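Local coordinates for protein Rab GDP dissociation inhibitor alpha (PDB 6C87) that probably binds prenylated Rab GTPases in their GDP-bound form, slows the release of GDP and carries them between membranes and cytosol, at residues I82-K87 with F391-D396; Q168-S173 with Y181-V186. One frame throughout, in Å; residues are numbered along the deposited sequence.

Contact 1. Residues I82-K87 with F391-D396; sequences IDLIPK and FVYILD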
loop_
_atom_site.group_PDB
_atom_site.type_symbol
_atom_site.label_atom_id
_atom_site.label_comp_id
_atom_site.label_asym_id
_atom_site.label_seq_id
_atom_site.Cartn_x
_atom_site.Cartn_y
_atom_site.Cartn_z
ATOM N N ILE A 82 -18.677 -33.269 15.123
ATOM C CA ILE A 82 -17.258 -33.604 15.105
ATOM C C ILE A 82 -16.654 -33.105 13.798
ATOM O O ILE A 82 -16.929 -33.646 12.723
ATOM C CB ILE A 82 -17.037 -35.111 15.285
ATOM C CG1 ILE A 82 -17.528 -35.557 16.664
ATOM C CG2 ILE A 82 -15.573 -35.451 15.103
ATOM C CD1 ILE A 82 -17.666 -37.057 16.823
ATOM N N ASP A 83 -15.824 -32.069 13.894
ATOM C CA ASP A 83 -15.069 -31.576 12.751
ATOM C C ASP A 83 -13.904 -32.519 12.488
ATOM O O ASP A 83 -13.036 -32.697 13.350
ATOM C CB ASP A 83 -14.565 -30.161 13.031
ATOM C CG ASP A 83 -15.690 -29.161 13.184
ATOM O OD1 ASP A 83 -16.668 -29.227 12.405
ATOM O OD2 ASP A 83 -15.601 -28.316 14.096
ATOM N N LEU A 84 -13.876 -33.119 11.297
ATOM C CA LEU A 84 -12.826 -34.086 10.984
ATOM C C LEU A 84 -11.456 -33.429 10.892
ATOM O O LEU A 84 -10.436 -34.096 11.107
ATOM C CB LEU A 84 -13.161 -34.817 9.693
ATOM C CG LEU A 84 -14.405 -35.706 9.756
ATOM C CD1 LEU A 84 -14.723 -36.290 8.383
ATOM C CD2 LEU A 84 -14.178 -36.802 10.765
ATOM N N ILE A 85 -11.406 -32.141 10.564
ATOM C CA ILE A 85 -10.147 -31.399 10.538
ATOM C C ILE A 85 -10.298 -30.147 11.396
ATOM O O ILE A 85 -10.529 -29.047 10.874
ATOM C CB ILE A 85 -9.721 -31.071 9.100
ATOM C CG1 ILE A 85 -9.648 -32.361 8.269
ATOM C CG2 ILE A 85 -8.376 -30.357 9.112
ATOM C CD1 ILE A 85 -9.219 -32.174 6.813
ATOM N N PRO A 86 -10.182 -30.265 12.714
ATOM C CA PRO A 86 -10.421 -29.109 13.584
ATOM C C PRO A 86 -9.203 -28.201 13.690
ATOM O O PRO A 86 -8.063 -28.660 13.818
ATOM C CB PRO A 86 -10.729 -29.761 14.933
ATOM C CG PRO A 86 -9.881 -31.000 14.906
ATOM C CD PRO A 86 -9.903 -31.489 13.484
ATOM N N LYS A 87 -9.461 -26.893 13.656
ATOM C CA LYS A 87 -8.418 -25.889 13.817
ATOM C C LYS A 87 -8.979 -24.713 14.605
ATOM O O LYS A 87 -10.147 -24.345 14.451
ATOM C CB LYS A 87 -7.871 -25.395 12.463
ATOM C CG LYS A 87 -7.142 -26.443 11.624
ATOM C CD LYS A 87 -6.908 -25.925 10.197
ATOM C CE LYS A 87 -6.133 -26.921 9.327
ATOM N NZ LYS A 87 -4.652 -26.857 9.526
ATOM N N PHE A 391 -10.929 -42.957 16.694
ATOM C CA PHE A 391 -11.087 -43.102 15.252
ATOM C C PHE A 391 -9.816 -42.659 14.543
ATOM O O PHE A 391 -9.359 -41.528 14.739
ATOM C CB PHE A 391 -12.256 -42.274 14.724
ATOM C CG PHE A 391 -13.532 -42.483 15.463
ATOM C CD1 PHE A 391 -14.370 -43.546 15.135
ATOM C CD2 PHE A 391 -13.907 -41.613 16.480
ATOM C CE1 PHE A 391 -15.569 -43.741 15.807
ATOM C CE2 PHE A 391 -15.108 -41.800 17.163
ATOM C CZ PHE A 391 -15.941 -42.871 16.821
ATOM N N VAL A 392 -9.267 -43.536 13.706
ATOM C CA VAL A 392 -8.054 -43.229 12.951
ATOM C C VAL A 392 -8.441 -42.678 11.583
ATOM O O VAL A 392 -9.089 -43.363 10.785
ATOM C CB VAL A 392 -7.152 -44.463 12.806
ATOM C CG1 VAL A 392 -5.947 -44.114 11.954
ATOM C CG2 VAL A 392 -6.696 -44.932 14.170
ATOM N N TYR A 393 -8.018 -41.449 11.306
ATOM C CA TYR A 393 -8.395 -40.727 10.093
ATOM C C TYR A 393 -7.116 -40.280 9.385
ATOM O O TYR A 393 -6.507 -39.273 9.760
ATOM C CB TYR A 393 -9.295 -39.544 10.443
ATOM C CG TYR A 393 -9.881 -38.811 9.259
ATOM C CD1 TYR A 393 -10.410 -39.500 8.174
ATOM C CD2 TYR A 393 -9.908 -37.425 9.231
ATOM C CE1 TYR A 393 -10.951 -38.823 7.094
ATOM C CE2 TYR A 393 -10.453 -36.739 8.163
ATOM C CZ TYR A 393 -10.968 -37.441 7.093
ATOM O OH TYR A 393 -11.501 -36.747 6.026
ATOM N N ILE A 394 -6.709 -41.026 8.363
ATOM C CA ILE A 394 -5.493 -40.750 7.606
ATOM C C ILE A 394 -5.877 -40.212 6.231
ATOM O O ILE A 394 -6.739 -40.781 5.546
ATOM C CB ILE A 394 -4.626 -42.012 7.489
ATOM C CG1 ILE A 394 -4.348 -42.568 8.886
ATOM C CG2 ILE A 394 -3.331 -41.697 6.757
ATOM C CD1 ILE A 394 -3.724 -43.939 8.888
ATOM N N LEU A 395 -5.227 -39.120 5.822
ATOM C CA LEU A 395 -5.529 -38.455 4.562
ATOM C C LEU A 395 -4.253 -38.162 3.791
ATOM O O LEU A 395 -3.228 -37.809 4.378
ATOM C CB LEU A 395 -6.273 -37.141 4.795
ATOM C CG LEU A 395 -7.696 -37.204 5.342
ATOM C CD1 LEU A 395 -8.197 -35.794 5.624
ATOM C CD2 LEU A 395 -8.615 -37.929 4.360
ATOM N N ASP A 396 -4.338 -38.278 2.472
ATOM C CA ASP A 396 -3.282 -37.806 1.596
ATOM C C ASP A 396 -3.405 -36.296 1.414
ATOM O O ASP A 396 -4.513 -35.749 1.348
ATOM C CB ASP A 396 -3.374 -38.511 0.242
ATOM C CG ASP A 396 -3.075 -40.003 0.330
ATOM O OD1 ASP A 396 -2.077 -40.393 0.970
ATOM O OD2 ASP A 396 -3.846 -40.794 -0.243
#

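Contact 2. Residues Q168-S173 with Y181-V186; sequences QGFDCS and YKYYGV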
loop_
_atom_site.group_PDB
_atom_site.type_symbol
_atom_site.label_atom_id
_atom_site.label_comp_id
_atom_site.label_asym_id
_atom_site.label_seq_id
_atom_site.Cartn_x
_atom_site.Cartn_y
_atom_site.Cartn_z
ATOM N N GLN A 168 19.973 -2.670 21.976
ATOM C CA GLN A 168 21.028 -3.417 22.667
ATOM C C GLN A 168 21.889 -4.226 21.695
ATOM O O GLN A 168 22.181 -5.406 21.916
ATOM C CB GLN A 168 20.442 -4.326 23.749
ATOM C CG GLN A 168 20.026 -3.607 25.015
ATOM C CD GLN A 168 19.807 -4.565 26.166
ATOM O OE1 GLN A 168 20.518 -5.561 26.301
ATOM N NE2 GLN A 168 18.815 -4.276 26.999
ATOM N N GLY A 169 22.296 -3.581 20.603
ATOM C CA GLY A 169 23.213 -4.188 19.659
ATOM C C GLY A 169 22.583 -5.017 18.561
ATOM O O GLY A 169 23.315 -5.684 17.818
ATOM N N PHE A 170 21.260 -5.009 18.437
ATOM C CA PHE A 170 20.574 -5.765 17.401
ATOM C C PHE A 170 19.589 -4.865 16.668
ATOM O O PHE A 170 18.944 -4.008 17.281
ATOM C CB PHE A 170 19.831 -6.963 17.995
ATOM C CG PHE A 170 20.729 -8.091 18.408
ATOM C CD1 PHE A 170 21.292 -8.929 17.462
ATOM C CD2 PHE A 170 21.003 -8.317 19.749
ATOM C CE1 PHE A 170 22.116 -9.969 17.844
ATOM C CE2 PHE A 170 21.825 -9.359 20.138
ATOM C CZ PHE A 170 22.381 -10.186 19.185
ATOM N N ASP A 171 19.479 -5.060 15.357
ATOM C CA ASP A 171 18.474 -4.396 14.528
ATOM C C ASP A 171 17.525 -5.491 14.049
ATOM O O ASP A 171 17.770 -6.145 13.034
ATOM C CB ASP A 171 19.102 -3.648 13.355
ATOM C CG ASP A 171 18.065 -2.938 12.488
ATOM O OD1 ASP A 171 18.468 -2.233 11.536
ATOM O OD2 ASP A 171 16.851 -3.054 12.770
ATOM N N CYS A 172 16.425 -5.674 14.781
ATOM C CA CYS A 172 15.519 -6.778 14.499
ATOM C C CYS A 172 14.779 -6.614 13.179
ATOM O O CYS A 172 14.187 -7.586 12.697
ATOM C CB CYS A 172 14.534 -6.934 15.656
ATOM S SG CYS A 172 15.345 -7.302 17.237
ATOM N N SER A 173 14.798 -5.420 12.585
ATOM C CA SER A 173 14.272 -5.258 11.234
ATOM C C SER A 173 15.152 -5.953 10.202
ATOM O O SER A 173 14.665 -6.329 9.131
ATOM C CB SER A 173 14.130 -3.776 10.898
ATOM O OG SER A 173 15.346 -3.097 11.133
ATOM N N TYR A 181 18.949 -15.661 19.625
ATOM C CA TYR A 181 18.920 -16.865 20.450
ATOM C C TYR A 181 20.314 -17.216 20.950
ATOM O O TYR A 181 20.530 -17.398 22.155
ATOM C CB TYR A 181 18.349 -18.037 19.652
ATOM C CG TYR A 181 16.848 -18.048 19.486
ATOM C CD1 TYR A 181 16.007 -17.512 20.454
ATOM C CD2 TYR A 181 16.273 -18.608 18.352
ATOM C CE1 TYR A 181 14.633 -17.534 20.291
ATOM C CE2 TYR A 181 14.910 -18.632 18.180
ATOM C CZ TYR A 181 14.092 -18.097 19.149
ATOM O OH TYR A 181 12.731 -18.134 18.958
ATOM N N LYS A 182 21.277 -17.306 20.025
ATOM C CA LYS A 182 22.634 -17.712 20.376
ATOM C C LYS A 182 23.297 -16.715 21.313
ATOM O O LYS A 182 24.122 -17.105 22.147
ATOM C CB LYS A 182 23.475 -17.891 19.110
ATOM N N TYR A 183 22.946 -15.430 21.201
ATOM C CA TYR A 183 23.531 -14.422 22.079
ATOM C C TYR A 183 23.086 -14.632 23.523
ATOM O O TYR A 183 23.870 -14.432 24.457
ATOM C CB TYR A 183 23.169 -13.020 21.584
ATOM C CG TYR A 183 23.709 -11.899 22.444
ATOM C CD1 TYR A 183 25.078 -11.723 22.606
ATOM C CD2 TYR A 183 22.855 -11.001 23.073
ATOM C CE1 TYR A 183 25.582 -10.698 23.386
ATOM C CE2 TYR A 183 23.350 -9.970 23.854
ATOM C CZ TYR A 183 24.715 -9.823 24.007
ATOM O OH TYR A 183 25.218 -8.798 24.783
ATOM N N TYR A 184 21.828 -15.019 23.725
ATOM C CA TYR A 184 21.294 -15.284 25.055
ATOM C C TYR A 184 21.552 -16.702 25.552
ATOM O O TYR A 184 21.207 -17.010 26.698
ATOM C CB TYR A 184 19.797 -14.973 25.082
ATOM C CG TYR A 184 19.570 -13.492 25.123
ATOM C CD1 TYR A 184 19.549 -12.817 26.333
ATOM C CD2 TYR A 184 19.428 -12.758 23.959
ATOM C CE1 TYR A 184 19.366 -11.461 26.385
ATOM C CE2 TYR A 184 19.243 -11.396 23.999
ATOM C CZ TYR A 184 19.215 -10.751 25.218
ATOM O OH TYR A 184 19.035 -9.388 25.277
ATOM N N GLY A 185 22.121 -17.571 24.721
ATOM C CA GLY A 185 22.496 -18.900 25.170
ATOM C C GLY A 185 21.339 -19.804 25.520
ATOM O O GLY A 185 21.461 -20.626 26.432
ATOM N N VAL A 186 20.213 -19.673 24.824
ATOM C CA VAL A 186 19.062 -20.542 25.031
ATOM C C VAL A 186 19.218 -21.784 24.160
ATOM O O VAL A 186 19.887 -21.762 23.122
ATOM C CB VAL A 186 17.743 -19.795 24.736
ATOM C CG1 VAL A 186 17.505 -18.703 25.768
ATOM C CG2 VAL A 186 17.767 -19.200 23.327
#

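Contact 1. Residues I82-K87 with F391-D396
Leu84 and Tyr393 meet where the short strand 82-83 runs out over one face of the large mixed sheet of the GDP dissociation inhibitor fold, to which strand 389-400 belongs. No hydrogen bond joins the two segments; apolar side chains do the work. The close part lies at Leu84, whose CB sits 3.7 Å from Tyr393 CE2, approaching the ring obliquely while the two side chains cross at about a right angle. Tyr393 reaches across because its CG is anti to the backbone N (chi1 -173°), and its hydroxyl is hydrogen-bonded to the carbonyl O of Glu50. Leu395 CG lies 3.7 Å above the plane of the Tyr393 ring, offset toward the rim. Phe391, Tyr393 and Leu395 all send CB toward segment 82-87; Val392 and the exposed Ile394 alternate with them on the far side of the strand. The contact is loose at one end, where Ile82 CD1 stays 5.4 Å from Phe391 CE2 and both residues lean on Met59 of helix 56-64. Burial also falls off toward the partly exposed Leu395. Ile85 CG1 stands near the plane of the Tyr393 ring at its edge, 4.5 Å from Tyr393 CE2, and Ile85 CD1 ends 3.9 Å from Leu395 CD1.

Contact 2. Residues Q168-S173 with Y181-V186
Phe170 drives the far edge of its ring into the side chain of Tyr183, its CE2 standing 3.5 Å from Tyr183 CD2. The neighbouring ring atom turns toward the root of the tyrosine, with Phe170 CZ 3.8 Å from Tyr183 CB. Tyr183 CG lies in the plane of the phenylalanine ring, beyond its edge. In this offset edge-to-face pair the edge of Phe170 is directed toward the face of Tyr183, displaced to its CG-CD2 side, with ring centroids 5.4 Å apart and planes inclined at 65°. Tyr183 has CG anti to its backbone N (chi1 179°), which carries the ring off the helix toward the loop. The pair sits on the surface of the helical part of the GDP dissociation inhibitor fold, where the loop between helices 143-157 and 177-184 passes beside the last turn of the latter. Gly185, with positive phi, is the first residue to leave helical angles there, and the backbone bonds near this end, such as Gly185 N to Tyr181 O, are weak. Phe170 also touches Tyr155 of helix 143-157, and Tyr184 packs on Leu152 of the same helix, so both segments rest on it. Farther along, the loop is set against helix 212-229, where the side chain of Cys172 meets Leu213 and Ile216. The contact is much looser around Gln168, an exposed residue at its border: no hydrogen bond crosses between the segments, and Gln168 OE1 stays 4.2 Å from Tyr184 OH.

How the contacts relate
Contact 1 brings together segments 304 residues apart, whereas contact 2 bridges a gap of only 8 and falls, along the chain, between the two halves of contact 1. Their centres are 40 Å apart, on opposite sides of the chain's centre, with about 22 Å between nearest atoms. They share no helix or strand: residues 391-396 belong to the mixed sheet and residues 82-83 pair with strand 53-54 in a separate two-stranded sheet, while residues 168-173 and 181-186 lie among helices 143-157, 177-184 and 212-229. Contact 1 at the sheet and contact 2 among helices fit a two-part build, a large sheet-containing part and a smaller helical one, as in other GDP dissociation inhibitors.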